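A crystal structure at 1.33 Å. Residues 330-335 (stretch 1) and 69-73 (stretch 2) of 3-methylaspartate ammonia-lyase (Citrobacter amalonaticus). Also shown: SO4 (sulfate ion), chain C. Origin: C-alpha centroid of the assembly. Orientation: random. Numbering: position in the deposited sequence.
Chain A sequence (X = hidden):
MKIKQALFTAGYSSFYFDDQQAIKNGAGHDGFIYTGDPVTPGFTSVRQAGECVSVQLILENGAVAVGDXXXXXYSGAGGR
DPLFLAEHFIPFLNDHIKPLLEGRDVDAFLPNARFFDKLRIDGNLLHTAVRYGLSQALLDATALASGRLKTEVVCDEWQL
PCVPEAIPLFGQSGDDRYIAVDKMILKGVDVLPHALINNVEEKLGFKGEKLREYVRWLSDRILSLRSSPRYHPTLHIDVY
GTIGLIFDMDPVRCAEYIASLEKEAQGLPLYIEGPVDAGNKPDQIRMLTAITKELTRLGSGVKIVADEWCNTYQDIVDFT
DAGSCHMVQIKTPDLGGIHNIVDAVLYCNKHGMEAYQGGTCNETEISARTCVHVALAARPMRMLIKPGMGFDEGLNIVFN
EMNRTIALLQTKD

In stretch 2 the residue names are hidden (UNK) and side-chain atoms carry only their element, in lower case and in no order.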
# COMPACT_ATOMS: atom_id res chain seq x y z
N ILE A 330 9.44 17.83 -7.48
CA ILE A 330 10.16 16.96 -8.40
C ILE A 330 9.28 15.71 -8.44
O ILE A 330 9.31 14.87 -7.55
CB ILE A 330 11.56 16.72 -7.81
CG1 ILE A 330 12.32 18.05 -7.67
CG2 ILE A 330 12.37 15.72 -8.63
CD1 ILE A 330 13.62 17.94 -6.89
N LYS A 331 8.41 15.65 -9.45
CA LYS A 331 7.38 14.61 -9.51
C LYS A 331 8.03 13.41 -10.18
O LYS A 331 8.06 13.28 -11.41
CB LYS A 331 6.15 15.10 -10.25
CG LYS A 331 4.99 14.15 -10.09
CD LYS A 331 3.68 14.73 -10.60
CE LYS A 331 2.46 14.07 -9.97
NZ LYS A 331 2.19 14.61 -8.62
N THR A 332 8.54 12.52 -9.35
CA THR A 332 9.55 11.57 -9.79
C THR A 332 9.31 10.82 -11.11
O THR A 332 10.22 10.78 -11.91
CB THR A 332 9.96 10.60 -8.66
OG1 THR A 332 8.85 9.81 -8.24
CG2 THR A 332 10.47 11.36 -7.42
N PRO A 333 8.14 10.24 -11.39
CA PRO A 333 8.04 9.48 -12.65
C PRO A 333 8.24 10.36 -13.88
O PRO A 333 8.69 9.89 -14.91
CB PRO A 333 6.61 8.91 -12.60
CG PRO A 333 6.21 8.97 -11.18
CD PRO A 333 6.87 10.21 -10.64
N ASP A 334 7.90 11.63 -13.76
CA ASP A 334 8.01 12.54 -14.89
C ASP A 334 9.44 12.91 -15.27
O ASP A 334 9.65 13.48 -16.34
CB ASP A 334 7.23 13.81 -14.60
CG ASP A 334 5.74 13.61 -14.59
OD1 ASP A 334 5.22 12.77 -15.37
OD2 ASP A 334 5.02 14.30 -13.83
N LEU A 335 10.40 12.59 -14.42
CA LEU A 335 11.79 12.89 -14.72
C LEU A 335 12.45 11.79 -15.53
O LEU A 335 13.58 11.93 -15.94
CB LEU A 335 12.59 13.13 -13.45
CG LEU A 335 12.42 14.53 -12.86
CD1 LEU A 335 11.18 14.63 -12.00
CD2 LEU A 335 13.65 14.95 -12.10
N UNK A 69 7.99 0.34 -13.92
CA UNK A 69 7.58 1.36 -14.85
C UNK A 69 6.20 1.83 -14.42
O UNK A 69 5.28 1.01 -14.37
s UNK A 69 9.05 0.07 -16.87
c UNK A 69 7.51 0.81 -16.27
N UNK A 70 6.05 3.12 -14.15
CA UNK A 70 4.79 3.67 -13.66
C UNK A 70 4.71 5.12 -14.08
O UNK A 70 5.74 5.77 -14.31
c UNK A 70 4.70 3.57 -12.15
N UNK A 71 3.49 5.63 -14.16
CA UNK A 71 3.22 6.98 -14.61
C UNK A 71 2.20 7.64 -13.69
O UNK A 71 1.44 6.96 -12.99
c UNK A 71 2.72 6.96 -16.02
N UNK A 72 2.15 8.97 -13.73
CA UNK A 72 1.29 9.69 -12.81
C UNK A 72 -0.20 9.54 -13.11
O UNK A 72 -0.60 9.18 -14.22
c UNK A 72 1.30 11.90 -14.00
c UNK A 72 1.65 11.19 -12.73
c UNK A 72 3.13 11.38 -12.39
N UNK A 73 -1.00 9.81 -12.10
CA UNK A 73 -2.45 9.75 -12.21
C UNK A 73 -2.94 10.58 -13.38
O UNK A 73 -3.69 10.10 -14.23
n UNK A 73 -4.39 11.25 -8.67
c UNK A 73 -5.21 10.81 -9.60
c UNK A 73 -3.07 10.25 -10.90
c UNK A 73 -4.61 10.38 -10.93
o UNK A 73 -6.44 10.74 -9.42
S SO4 C . -0.83 12.54 -7.81
O1 SO4 C . -0.33 11.91 -9.06
O2 SO4 C . -2.24 12.94 -8.17
O3 SO4 C . -0.83 11.57 -6.72
O4 SO4 C . -0.08 13.76 -7.41
O HOH W 1 6.08 8.43 -16.32
O HOH W 2 4.20 10.22 -15.55

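Position 69 carries two side-chain atoms, one carbon and one sulfur. The sulfur sits directly on the first carbon, so the chain ends in a thiol. The side chain is out of reach of stretch 1 and takes no part in the contact. This is Cys69.

Position 70 has one side-chain carbon and nothing beyond it, and that carbon touches nothing on stretch 1. A lone CB means alanine, so this is Ala70. The CA-to-CB bond points sideways, and Ala70 CB comes no nearer to stretch 1 than 5.7 Å, at Pro333 CB and CG. The backbone makes the contact instead: Ala70 O lies 3.7 Å from Pro333 CB. Water 1 donates weak hydrogen bonds to Ala70 O (3.4 Å) and Pro333 O (3.3 Å).

Position 71 again shows a single side-chain carbon, which touches nothing on stretch 1. It is Ala71. Its CA-to-CB bond points away from stretch 1, so the approach is made by the backbone. Ala71 CA is 4.4 Å from Pro333 CB. The CA atoms of Ala71 and Pro333 are 5.8 Å apart, the nearest such pair across the stretches.

Position 72 has three side-chain carbons. One is bonded to CA and carries the other two, a fork with no heteroatom. One branch tip lies close to Lys331, Pro333 and Asp334. The beta-branched, all-carbon pattern is that of valine, so this is Val72. Its CA-to-CB bond points toward stretch 1, and chi1 is -54° (m). Val72 CG1 lies 3.7 Å from Lys331 CE, 4.1 Å from Pro333 CG and 3.8 Å from Asp334 OD2.

Position 73 has three carbons in a row, the third carrying one oxygen and one nitrogen. It does not touch stretch 1, but its amide end lies near the sulfate. A terminal amide on two methylenes is glutamine: Gln73. The chain is extended, with chi1 174° and chi2 177°.

The contact is small, burying 196 Å² over both sides, and no direct hydrogen bond crosses it. Val72 has the largest area covered by the other stretch, 78 Å², and packs against the Pro333 ring and the aliphatic part of Lys331. Backbone hydrogen bonds from Asp334 N to Lys331 O (2.9 Å) and from Leu335 N to Thr332 O (3.1 Å) hold the turn of stretch 1. Water 2 adds a polar link, accepting from Val72 N at 3.0 Å and donating to Asp334 OD1 at 2.8 Å. Beyond the packed carbons, Lys331 NZ donates to SO4 O4 at 2.7 Å. The sulfate probably comes from the crystallisation liquor.

Stretch 2 (69-73) CAAVQ
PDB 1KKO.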